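Local coordinates for protein probable porin (Pseudomonas aeruginosa, PDB 4FSO) that is a barrel-shaped outer membrane porin that probably lets small solutes diffuse across the bacterial outer membrane, at residues Ser373-Asn378 and Arg396-Tyr401; Ser332-Tyr337 and Asp357-Tyr362; Gly47-Leu52 and Arg135-Leu140; Gly271-Ser276 and Leu317-Asp322. All coordinates share one frame; numbering follows the deposited sequence.

Contact 1 of 4, residues Ser373-Asn378 and Arg396-Tyr401; sequences SLRLRN and RLIASY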
# COMPACT_ATOMS: atom_id res chain seq x y z
N SER A 373 10.32 -17.72 2.42
CA SER A 373 8.88 -17.62 2.32
C SER A 373 8.37 -18.04 0.94
O SER A 373 8.86 -17.57 -0.10
CB SER A 373 8.44 -16.21 2.67
OG SER A 373 7.04 -16.19 2.90
N LEU A 374 7.38 -18.93 0.94
CA LEU A 374 6.70 -19.34 -0.28
C LEU A 374 5.31 -18.77 -0.26
O LEU A 374 4.54 -18.99 0.68
CB LEU A 374 6.61 -20.85 -0.38
CG LEU A 374 8.00 -21.46 -0.39
CD1 LEU A 374 7.91 -22.95 -0.62
CD2 LEU A 374 8.84 -20.77 -1.46
N ARG A 375 4.98 -18.04 -1.30
CA ARG A 375 3.71 -17.37 -1.32
C ARG A 375 2.99 -17.57 -2.64
O ARG A 375 3.54 -17.31 -3.72
CB ARG A 375 3.92 -15.89 -1.07
CG ARG A 375 2.79 -15.23 -0.33
CD ARG A 375 2.88 -13.74 -0.50
NE ARG A 375 1.69 -13.08 0.00
CZ ARG A 375 1.38 -11.82 -0.27
NH1 ARG A 375 2.16 -11.09 -1.05
NH2 ARG A 375 0.28 -11.29 0.25
N LEU A 376 1.74 -18.01 -2.55
CA LEU A 376 0.92 -18.19 -3.73
C LEU A 376 -0.28 -17.25 -3.76
O LEU A 376 -1.09 -17.27 -2.85
CB LEU A 376 0.43 -19.63 -3.80
CG LEU A 376 -0.55 -19.94 -4.92
CD1 LEU A 376 0.02 -19.43 -6.21
CD2 LEU A 376 -0.81 -21.43 -5.00
N ARG A 377 -0.39 -16.43 -4.81
CA ARG A 377 -1.49 -15.45 -4.91
C ARG A 377 -2.34 -15.57 -6.19
O ARG A 377 -1.88 -15.31 -7.30
CB ARG A 377 -0.95 -14.02 -4.81
CG ARG A 377 -0.06 -13.80 -3.62
CD ARG A 377 0.34 -12.35 -3.54
NE ARG A 377 -0.82 -11.50 -3.26
CZ ARG A 377 -0.94 -10.25 -3.68
NH1 ARG A 377 0.02 -9.71 -4.42
NH2 ARG A 377 -2.02 -9.55 -3.38
N ASN A 378 -3.61 -15.91 -6.01
CA ASN A 378 -4.49 -16.16 -7.14
C ASN A 378 -5.62 -15.16 -7.24
O ASN A 378 -6.37 -14.94 -6.29
CB ASN A 378 -5.03 -17.60 -7.07
CG ASN A 378 -5.97 -17.94 -8.21
OD1 ASN A 378 -5.55 -18.01 -9.37
ND2 ASN A 378 -7.24 -18.15 -7.89
N ARG A 396 0.37 -15.33 -8.96
CA ARG A 396 1.71 -14.91 -8.54
C ARG A 396 2.30 -15.94 -7.60
O ARG A 396 1.70 -16.27 -6.57
CB ARG A 396 1.69 -13.55 -7.83
CG ARG A 396 1.23 -12.38 -8.69
CD ARG A 396 1.41 -11.05 -7.95
NE ARG A 396 0.90 -9.92 -8.71
CZ ARG A 396 0.63 -8.73 -8.18
NH1 ARG A 396 0.82 -8.52 -6.89
NH2 ARG A 396 0.17 -7.75 -8.94
N LEU A 397 3.47 -16.46 -7.97
CA LEU A 397 4.25 -17.33 -7.09
C LEU A 397 5.43 -16.54 -6.57
O LEU A 397 6.22 -16.02 -7.35
CB LEU A 397 4.77 -18.52 -7.87
CG LEU A 397 3.69 -19.49 -8.32
CD1 LEU A 397 4.25 -20.46 -9.35
CD2 LEU A 397 3.19 -20.23 -7.10
N ILE A 398 5.55 -16.42 -5.26
CA ILE A 398 6.68 -15.64 -4.75
C ILE A 398 7.54 -16.35 -3.71
O ILE A 398 7.05 -16.78 -2.66
CB ILE A 398 6.23 -14.26 -4.19
CG1 ILE A 398 5.29 -13.54 -5.17
CG2 ILE A 398 7.44 -13.40 -3.85
CD1 ILE A 398 3.82 -13.71 -4.85
N ALA A 399 8.82 -16.46 -4.03
CA ALA A 399 9.80 -16.96 -3.06
C ALA A 399 10.72 -15.81 -2.62
O ALA A 399 11.31 -15.10 -3.44
CB ALA A 399 10.60 -18.15 -3.62
N SER A 400 10.83 -15.65 -1.32
CA SER A 400 11.46 -14.47 -0.77
C SER A 400 12.29 -14.86 0.43
O SER A 400 11.88 -15.68 1.25
CB SER A 400 10.37 -13.49 -0.37
OG SER A 400 9.13 -14.17 -0.22
N TYR A 401 13.48 -14.28 0.53
CA TYR A 401 14.32 -14.54 1.68
C TYR A 401 14.95 -13.25 2.15
O TYR A 401 15.54 -12.51 1.36
CB TYR A 401 15.40 -15.56 1.32
CG TYR A 401 16.21 -16.06 2.49
CD1 TYR A 401 15.67 -16.96 3.39
CD2 TYR A 401 17.53 -15.62 2.70
CE1 TYR A 401 16.40 -17.43 4.47
CE2 TYR A 401 18.27 -16.09 3.78
CZ TYR A 401 17.70 -17.00 4.67
OH TYR A 401 18.40 -17.48 5.75
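The peptide N-H of I398 points at R375 O, 2.7 Å away and nearly straight at 166°. R375 N returns a more bent bond to I398 O, closing one of the hydrogen-bonded pairs that join these antiparallel strands. R377 and R396 form another such pair, with R396 N 2.8 Å from R377 O. At the far end S373 and S400 repeat the pattern, and S373 O is also approached by S400 OG through a weak bond of 3.4 Å. The non-hydrogen-bonded pairs lie between and carry the apolar face, probably the one turned to lipid. There L376 and L397 run side by side, the CD1 branch of L376 meeting CD2 of L397, while L374 CD2 reaches A399 CB at 3.8 Å. The other face carries R375, R377 and R396, with the two serines at the far end. R377 bends at chi3 (66°), whereas R396 stays extended from CG to NE; the two chains still point the same way. Their guanidiniums, turned 69° apart, bring two NH1 groups together as like charges with no bond between them. Acids outside the pair offset this: R377 NE bridges to E359, which also takes R375 NH2, and R396 NE bridges to E394. I398 CD1 lies about 4.0 Å from R377 CD, an apolar contact beneath the charges. The split into an apolar, leucine-bearing face and one that bears the arginines suits a porin wall between lipid and water. A cluster of arginines would make the pore lining locally positive, consistent with the basic ladder of OprD-family channels, though the neighbouring glutamates should temper that charge.

Contact 2 of 4, residues Ser332-Tyr337 and Asp357-Tyr362; sequences SFMTRY and DIELKY
S332 pairs with K361 at one end of a beta hairpin, strands 331-344 and 350-363, which forms two adjacent antiparallel staves of the porin barrel. S332 N binds K361 O at 3.1 Å, and S332 OG, beside both the backbone N and the carbonyl carbon, adds a weak bond to the same oxygen and lies against K361 CB. F333 comes next, on the opposite face. L360 CD1 meets its ring at the edge, 3.7 Å from CD1 of the phenylalanine, and I358 CG2 adds a looser apolar contact. M334 returns to the face of S332, its backbone held by E359 N at 2.7 Å from M334 O. Its chain bends at chi2 and chi3, which carries CE over one face of the R336 guanidinium and to 3.8 Å from CD of E359, whose carboxylate is engaged by R377 of the next strand. T335 shares the face of F333; its OG1 donates to D357 O at 3.0 Å while lying beside I358 CG1, and a detergent molecule, C8E, touches both T335 and I358, consistent with this face being the lipid side. R336 N reaches that same D357 O at 2.9 Å, from the opposite face of the carbonyl plane to T335 OG1. The extended R336 chain then crosses D357, whose OD2 is also bonded by Q303 N. R336 NE closes the salt bridge 3.1 Å from D357 OD2, using the anti lone pair of that oxygen and sitting so that the oxygen lies 24° out of the guanidinium plane.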
# COMPACT_ATOMS: atom_id res chain seq x y z
N SER A 332 -0.23 -20.38 6.26
CA SER A 332 -1.33 -19.44 6.39
C SER A 332 -2.19 -19.48 5.13
O SER A 332 -1.67 -19.64 4.03
CB SER A 332 -0.78 -18.03 6.62
OG SER A 332 0.39 -17.82 5.85
N PHE A 333 -3.50 -19.36 5.30
CA PHE A 333 -4.40 -19.43 4.17
C PHE A 333 -5.28 -18.21 4.20
O PHE A 333 -5.66 -17.75 5.27
CB PHE A 333 -5.26 -20.72 4.22
CG PHE A 333 -6.42 -20.70 3.27
CD1 PHE A 333 -6.24 -20.97 1.92
CD2 PHE A 333 -7.69 -20.37 3.72
CE1 PHE A 333 -7.31 -20.92 1.03
CE2 PHE A 333 -8.77 -20.31 2.84
CZ PHE A 333 -8.58 -20.59 1.49
N MET A 334 -5.62 -17.69 3.03
CA MET A 334 -6.53 -16.55 2.93
C MET A 334 -7.40 -16.68 1.70
O MET A 334 -6.95 -17.15 0.66
CB MET A 334 -5.76 -15.22 2.84
CG MET A 334 -6.65 -13.96 2.86
SD MET A 334 -7.17 -13.32 1.23
CE MET A 334 -5.81 -12.24 0.79
N THR A 335 -8.64 -16.23 1.83
CA THR A 335 -9.51 -16.06 0.68
C THR A 335 -10.43 -14.85 0.86
O THR A 335 -10.99 -14.61 1.95
CB THR A 335 -10.31 -17.36 0.34
OG1 THR A 335 -10.97 -17.21 -0.92
CG2 THR A 335 -11.33 -17.69 1.42
N ARG A 336 -10.57 -14.05 -0.18
CA ARG A 336 -11.48 -12.93 -0.06
C ARG A 336 -12.24 -12.69 -1.34
O ARG A 336 -11.84 -13.11 -2.43
CB ARG A 336 -10.76 -11.66 0.40
CG ARG A 336 -9.75 -11.22 -0.60
CD ARG A 336 -8.85 -10.19 -0.05
NE ARG A 336 -7.77 -9.94 -1.00
CZ ARG A 336 -6.86 -9.00 -0.84
NH1 ARG A 336 -6.92 -8.21 0.23
NH2 ARG A 336 -5.91 -8.85 -1.74
N TYR A 337 -13.37 -12.00 -1.18
CA TYR A 337 -14.31 -11.83 -2.26
C TYR A 337 -14.90 -10.44 -2.18
O TYR A 337 -15.39 -10.01 -1.12
CB TYR A 337 -15.41 -12.90 -2.18
CG TYR A 337 -16.48 -12.67 -3.22
CD1 TYR A 337 -16.26 -13.01 -4.55
CD2 TYR A 337 -17.68 -12.05 -2.88
CE1 TYR A 337 -17.21 -12.76 -5.51
CE2 TYR A 337 -18.64 -11.80 -3.84
CZ TYR A 337 -18.40 -12.16 -5.16
OH TYR A 337 -19.35 -11.94 -6.13
N ASP A 357 -10.03 -13.66 -4.45
CA ASP A 357 -8.60 -13.92 -4.29
C ASP A 357 -8.44 -15.12 -3.37
O ASP A 357 -9.21 -15.31 -2.42
CB ASP A 357 -7.87 -12.72 -3.66
CG ASP A 357 -7.80 -11.50 -4.58
OD1 ASP A 357 -7.76 -11.66 -5.82
OD2 ASP A 357 -7.77 -10.38 -4.05
N ILE A 358 -7.42 -15.93 -3.68
CA ILE A 358 -7.02 -17.04 -2.83
C ILE A 358 -5.52 -16.91 -2.56
O ILE A 358 -4.73 -16.64 -3.47
CB ILE A 358 -7.35 -18.40 -3.53
CG1 ILE A 358 -8.86 -18.67 -3.46
CG2 ILE A 358 -6.60 -19.56 -2.89
CD1 ILE A 358 -9.42 -19.40 -4.67
N GLU A 359 -5.11 -17.07 -1.31
CA GLU A 359 -3.69 -17.02 -0.98
C GLU A 359 -3.19 -18.16 -0.11
O GLU A 359 -3.87 -18.63 0.81
CB GLU A 359 -3.31 -15.71 -0.32
CG GLU A 359 -3.16 -14.58 -1.31
CD GLU A 359 -2.46 -13.39 -0.71
OE1 GLU A 359 -2.01 -13.51 0.46
OE2 GLU A 359 -2.35 -12.35 -1.39
N LEU A 360 -1.96 -18.56 -0.41
CA LEU A 360 -1.24 -19.53 0.37
C LEU A 360 0.16 -18.98 0.67
O LEU A 360 0.87 -18.50 -0.22
CB LEU A 360 -1.12 -20.81 -0.41
CG LEU A 360 -1.35 -22.04 0.44
CD1 LEU A 360 -2.77 -21.97 0.95
CD2 LEU A 360 -1.10 -23.30 -0.40
N LYS A 361 0.54 -19.04 1.94
CA LYS A 361 1.88 -18.64 2.31
C LYS A 361 2.54 -19.72 3.15
O LYS A 361 1.93 -20.25 4.09
CB LYS A 361 1.85 -17.33 3.09
CG LYS A 361 3.21 -16.77 3.41
CD LYS A 361 3.08 -15.57 4.35
CE LYS A 361 4.35 -14.71 4.37
NZ LYS A 361 4.31 -13.68 5.45
N TYR A 362 3.78 -20.05 2.83
CA TYR A 362 4.53 -20.98 3.66
C TYR A 362 5.94 -20.52 4.03
O TYR A 362 6.76 -20.23 3.16
CB TYR A 362 4.60 -22.39 3.07
CG TYR A 362 5.15 -23.34 4.08
CD1 TYR A 362 4.40 -23.69 5.19
CD2 TYR A 362 6.45 -23.84 3.97
CE1 TYR A 362 4.90 -24.54 6.15
CE2 TYR A 362 6.96 -24.68 4.93
CZ TYR A 362 6.18 -25.04 6.02
OH TYR A 362 6.65 -25.89 6.99

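Contact 3 of 4, residues Gly47-Leu52 and Arg135-Leu140; sequences GFILDL and RLLPTL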
# COMPACT_ATOMS: atom_id res chain seq x y z
N GLY A 47 15.05 -10.77 -7.93
CA GLY A 47 15.36 -9.44 -7.45
C GLY A 47 16.18 -9.43 -6.18
O GLY A 47 16.17 -10.39 -5.40
N PHE A 48 16.89 -8.32 -5.98
CA PHE A 48 17.67 -8.12 -4.77
C PHE A 48 17.45 -6.75 -4.19
O PHE A 48 17.64 -5.73 -4.85
CB PHE A 48 19.15 -8.37 -5.07
CG PHE A 48 19.42 -9.77 -5.50
CD1 PHE A 48 19.55 -10.78 -4.56
CD2 PHE A 48 19.47 -10.09 -6.85
CE1 PHE A 48 19.77 -12.08 -4.96
CE2 PHE A 48 19.69 -11.40 -7.25
CZ PHE A 48 19.84 -12.40 -6.30
N ILE A 49 17.01 -6.71 -2.94
CA ILE A 49 16.78 -5.43 -2.31
C ILE A 49 17.73 -5.24 -1.16
O ILE A 49 17.71 -6.00 -0.20
CB ILE A 49 15.38 -5.27 -1.74
CG1 ILE A 49 14.35 -6.08 -2.55
CG2 ILE A 49 15.05 -3.78 -1.65
CD1 ILE A 49 13.84 -5.38 -3.77
N LEU A 50 18.54 -4.20 -1.27
CA LEU A 50 19.48 -3.86 -0.23
C LEU A 50 18.94 -2.67 0.55
O LEU A 50 18.62 -1.64 -0.02
CB LEU A 50 20.84 -3.55 -0.87
CG LEU A 50 22.05 -3.48 0.04
CD1 LEU A 50 22.18 -2.07 0.57
CD2 LEU A 50 21.87 -4.48 1.17
N ASP A 51 18.82 -2.84 1.85
CA ASP A 51 18.26 -1.80 2.70
C ASP A 51 19.15 -1.63 3.92
O ASP A 51 19.23 -2.52 4.76
CB ASP A 51 16.86 -2.17 3.16
CG ASP A 51 16.43 -1.38 4.39
OD1 ASP A 51 15.90 -0.26 4.19
OD2 ASP A 51 16.65 -1.86 5.54
N LEU A 52 19.80 -0.48 4.01
CA LEU A 52 20.71 -0.24 5.12
C LEU A 52 20.30 1.01 5.81
O LEU A 52 20.25 2.08 5.19
CB LEU A 52 22.12 -0.01 4.62
CG LEU A 52 23.09 -1.16 4.39
CD1 LEU A 52 22.39 -2.46 4.06
CD2 LEU A 52 24.04 -0.73 3.29
N ARG A 135 5.37 -5.53 -7.34
CA ARG A 135 6.24 -5.93 -8.45
C ARG A 135 7.58 -6.43 -7.89
O ARG A 135 7.66 -6.77 -6.70
CB ARG A 135 6.42 -4.80 -9.47
CG ARG A 135 5.20 -4.57 -10.38
CD ARG A 135 4.82 -5.81 -11.20
NE ARG A 135 3.40 -6.14 -11.09
CZ ARG A 135 2.56 -6.26 -12.11
NH1 ARG A 135 2.99 -6.09 -13.36
NH2 ARG A 135 1.29 -6.55 -11.89
N LEU A 136 8.61 -6.46 -8.73
CA LEU A 136 9.90 -7.05 -8.33
C LEU A 136 10.69 -6.17 -7.35
O LEU A 136 11.18 -6.64 -6.31
CB LEU A 136 10.75 -7.37 -9.56
CG LEU A 136 12.12 -7.98 -9.23
CD1 LEU A 136 11.95 -9.35 -8.59
CD2 LEU A 136 13.00 -8.05 -10.46
N LEU A 137 10.83 -4.91 -7.71
CA LEU A 137 11.57 -3.95 -6.91
C LEU A 137 10.61 -2.79 -6.64
O LEU A 137 9.93 -2.32 -7.55
CB LEU A 137 12.82 -3.48 -7.65
CG LEU A 137 13.70 -4.56 -8.32
CD1 LEU A 137 14.90 -3.95 -9.03
CD2 LEU A 137 14.15 -5.66 -7.35
N PRO A 138 10.54 -2.34 -5.38
CA PRO A 138 9.59 -1.29 -5.01
C PRO A 138 9.82 0.02 -5.77
O PRO A 138 10.83 0.20 -6.45
CB PRO A 138 9.82 -1.09 -3.50
CG PRO A 138 11.17 -1.69 -3.23
CD PRO A 138 11.35 -2.80 -4.23
N THR A 139 8.86 0.94 -5.67
CA THR A 139 9.03 2.26 -6.24
C THR A 139 9.98 3.01 -5.33
O THR A 139 10.14 2.67 -4.17
CB THR A 139 7.71 3.03 -6.28
OG1 THR A 139 6.62 2.10 -6.42
CG2 THR A 139 7.71 4.01 -7.44
N LEU A 140 10.60 4.05 -5.86
CA LEU A 140 11.58 4.78 -5.09
C LEU A 140 11.27 6.25 -5.19
O LEU A 140 11.34 6.82 -6.27
CB LEU A 140 12.97 4.51 -5.67
CG LEU A 140 14.11 4.80 -4.70
CD1 LEU A 140 14.03 3.83 -3.54
CD2 LEU A 140 15.45 4.70 -5.38
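G47 and L136 mark the nearest approach of the two backbones, their CA atoms 6.0 Å apart, where the irregular run 135-140 passes strand 41-53 without any hydrogen bond between them. The contact is therefore entirely one of apolar side chains against each other and against bare backbone. L136 has CG anti to the backbone N (chi1 179°), and its CD1 branch lies 3.5 Å from G47 N. Because G47 has no side chain, this methyl and CG can rest against the main chain of the strand. L137 reaches the strand with its CD2 branch, which sits 4.0 Å from G47 CA and 3.6 Å from I49 CD1. The isoleucine and this leucine slide past each other in opposite directions, so that they meet near their ends. P138 comes to I49 differently, tip to tip, with ring carbon CD 3.6 Å from I49 CD1. One methyl of I49 thus serves both residues, and it also lies 3.9 Å from L136 O. M70 of strand 62-72 extends the patch by touching L137 and P138, while V21 of strand 13-26 touches L136. F48, next along the strand, turns away from the loop. A loop between strands that leans on the inward side chains of the wall is consistent with the inward-folded third loop that narrows the channel in porins, here meeting the wall through two leucines and a proline.

Contact 4 of 4, residues Gly271-Ser276 and Leu317-Asp322; sequences GGHTLS and LRYDFD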
# COMPACT_ATOMS: atom_id res chain seq x y z
N GLY A 271 -8.46 -17.60 18.03
CA GLY A 271 -7.59 -18.68 17.62
C GLY A 271 -6.85 -18.18 16.40
O GLY A 271 -6.43 -17.01 16.36
N GLY A 272 -6.70 -19.04 15.41
CA GLY A 272 -6.06 -18.63 14.16
C GLY A 272 -7.05 -18.26 13.07
O GLY A 272 -6.70 -18.24 11.89
N HIS A 273 -8.28 -17.97 13.47
CA HIS A 273 -9.36 -17.73 12.53
C HIS A 273 -9.76 -16.27 12.53
O HIS A 273 -9.81 -15.60 13.57
CB HIS A 273 -10.57 -18.61 12.84
CG HIS A 273 -10.31 -20.08 12.71
ND1 HIS A 273 -10.68 -20.80 11.59
CD2 HIS A 273 -9.73 -20.97 13.55
CE1 HIS A 273 -10.33 -22.07 11.75
NE2 HIS A 273 -9.76 -22.20 12.93
N THR A 274 -10.05 -15.77 11.34
CA THR A 274 -10.34 -14.37 11.16
C THR A 274 -11.39 -14.25 10.09
O THR A 274 -11.19 -14.71 8.96
CB THR A 274 -9.08 -13.61 10.74
OG1 THR A 274 -8.00 -13.98 11.61
CG2 THR A 274 -9.31 -12.11 10.83
N LEU A 275 -12.50 -13.64 10.47
CA LEU A 275 -13.58 -13.31 9.56
C LEU A 275 -13.64 -11.80 9.40
O LEU A 275 -13.70 -11.06 10.38
CB LEU A 275 -14.92 -13.85 10.06
CG LEU A 275 -16.00 -13.76 8.98
CD1 LEU A 275 -15.68 -14.72 7.86
CD2 LEU A 275 -17.37 -14.04 9.55
N SER A 276 -13.58 -11.33 8.17
CA SER A 276 -13.58 -9.90 7.91
C SER A 276 -14.64 -9.50 6.89
O SER A 276 -14.83 -10.18 5.86
CB SER A 276 -12.21 -9.44 7.46
OG SER A 276 -11.20 -9.97 8.31
N LEU A 317 -15.96 -9.92 1.76
CA LEU A 317 -15.91 -10.94 2.75
C LEU A 317 -14.52 -11.55 2.63
O LEU A 317 -14.03 -11.80 1.53
CB LEU A 317 -16.96 -12.00 2.44
CG LEU A 317 -17.78 -12.54 3.61
CD1 LEU A 317 -18.37 -13.87 3.19
CD2 LEU A 317 -16.96 -12.68 4.88
N ARG A 318 -13.87 -11.78 3.76
CA ARG A 318 -12.52 -12.34 3.76
C ARG A 318 -12.35 -13.31 4.94
O ARG A 318 -12.94 -13.15 6.02
CB ARG A 318 -11.48 -11.21 3.85
CG ARG A 318 -10.06 -11.66 4.06
CD ARG A 318 -9.18 -10.49 4.42
NE ARG A 318 -7.83 -10.91 4.77
CZ ARG A 318 -6.73 -10.45 4.20
NH1 ARG A 318 -6.80 -9.55 3.23
NH2 ARG A 318 -5.54 -10.91 4.59
N TYR A 319 -11.55 -14.34 4.73
CA TYR A 319 -11.31 -15.26 5.82
C TYR A 319 -9.82 -15.54 5.86
O TYR A 319 -9.20 -15.77 4.83
CB TYR A 319 -12.11 -16.53 5.62
CG TYR A 319 -11.65 -17.66 6.47
CD1 TYR A 319 -12.01 -17.73 7.81
CD2 TYR A 319 -10.84 -18.67 5.94
CE1 TYR A 319 -11.59 -18.77 8.60
CE2 TYR A 319 -10.41 -19.72 6.72
CZ TYR A 319 -10.78 -19.76 8.06
OH TYR A 319 -10.36 -20.80 8.86
N ASP A 320 -9.24 -15.46 7.05
CA ASP A 320 -7.81 -15.75 7.19
C ASP A 320 -7.65 -16.88 8.17
O ASP A 320 -8.28 -16.90 9.23
CB ASP A 320 -7.04 -14.53 7.72
CG ASP A 320 -6.96 -13.41 6.72
OD1 ASP A 320 -6.04 -13.44 5.88
OD2 ASP A 320 -7.81 -12.49 6.80
N PHE A 321 -6.81 -17.84 7.81
CA PHE A 321 -6.55 -18.99 8.67
C PHE A 321 -5.06 -19.21 8.85
O PHE A 321 -4.32 -19.47 7.88
CB PHE A 321 -7.22 -20.24 8.10
CG PHE A 321 -7.17 -21.42 9.03
CD1 PHE A 321 -7.14 -21.23 10.40
CD2 PHE A 321 -7.15 -22.71 8.53
CE1 PHE A 321 -7.10 -22.32 11.27
CE2 PHE A 321 -7.11 -23.79 9.39
CZ PHE A 321 -7.08 -23.59 10.76
N ASP A 322 -4.61 -19.10 10.10
CA ASP A 322 -3.24 -19.43 10.49
C ASP A 322 -3.20 -20.85 11.05
O ASP A 322 -3.75 -21.12 12.12
CB ASP A 322 -2.76 -18.43 11.55
CG ASP A 322 -1.25 -18.42 11.71
OD1 ASP A 322 -0.62 -19.49 11.53
OD2 ASP A 322 -0.71 -17.33 12.03
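H273 packs against both F321 and Y319 of the facing strand, running side by side with each, and the three rings form an aromatic cluster. With F321 it makes an offset stack, ring centroids 4.2 Å apart and planes 25° from parallel, with F321 CE1 over one face of the imidazole near its rim. Y319 is met rim to rim instead: the planes are turned by 44°, and H273 ND1 sits in the plane of the phenol at its edge. From there ND1 gives Y319 OH a weak, strongly bent bond of 2.7 Å. The imidazole reaches both rings because CG is beside the backbone N (chi1 -64°). Farther along this face the L275 and L317 side chains cross, CD1 of L275 3.8 Å from CD2 of L317, beside a bound detergent molecule. The opposite face is polar. R318, extended from CG to NE, grips D320 side-on within its own strand, NE on OD2 at 2.6 Å and NH2 on OD1, each oxygen using its syn lone pair. T274 CB packs across on D320 CB. Beneath these groups the backbones pair antiparallel, D320 N bonding T274 O at 2.8 Å and D322 N bonding G272 O. G271, with positive phi, and G272 make the tight turn from strand 258-270; strand 273-283 pairs with that strand on one side and with 313-322 on the other. The latter in turn pairs with strand 331-344, where F333 packs on Y319 and M334 on R318 and D320.

Overall arrangement
Contacts 1, 2 and 4 are surface contacts of one kind, antiparallel strand pairs in the barrel wall; contact 3 is partly buried and joins the wall to an irregular loop. Contacts 4, 2 and 1 follow one another around the wall, probably joined by backbone bonds from F333 N to F321 O and from L376 N to L360 O. Each of these three has a mainly apolar or aromatic face and one bearing the charged groups, with E359 of contact 2 answering arginines of contact 1. Contact 3 has neither hydrogen bonds nor charge pairing between its segments; R135 brings it to contact 1 as a like charge beside R396.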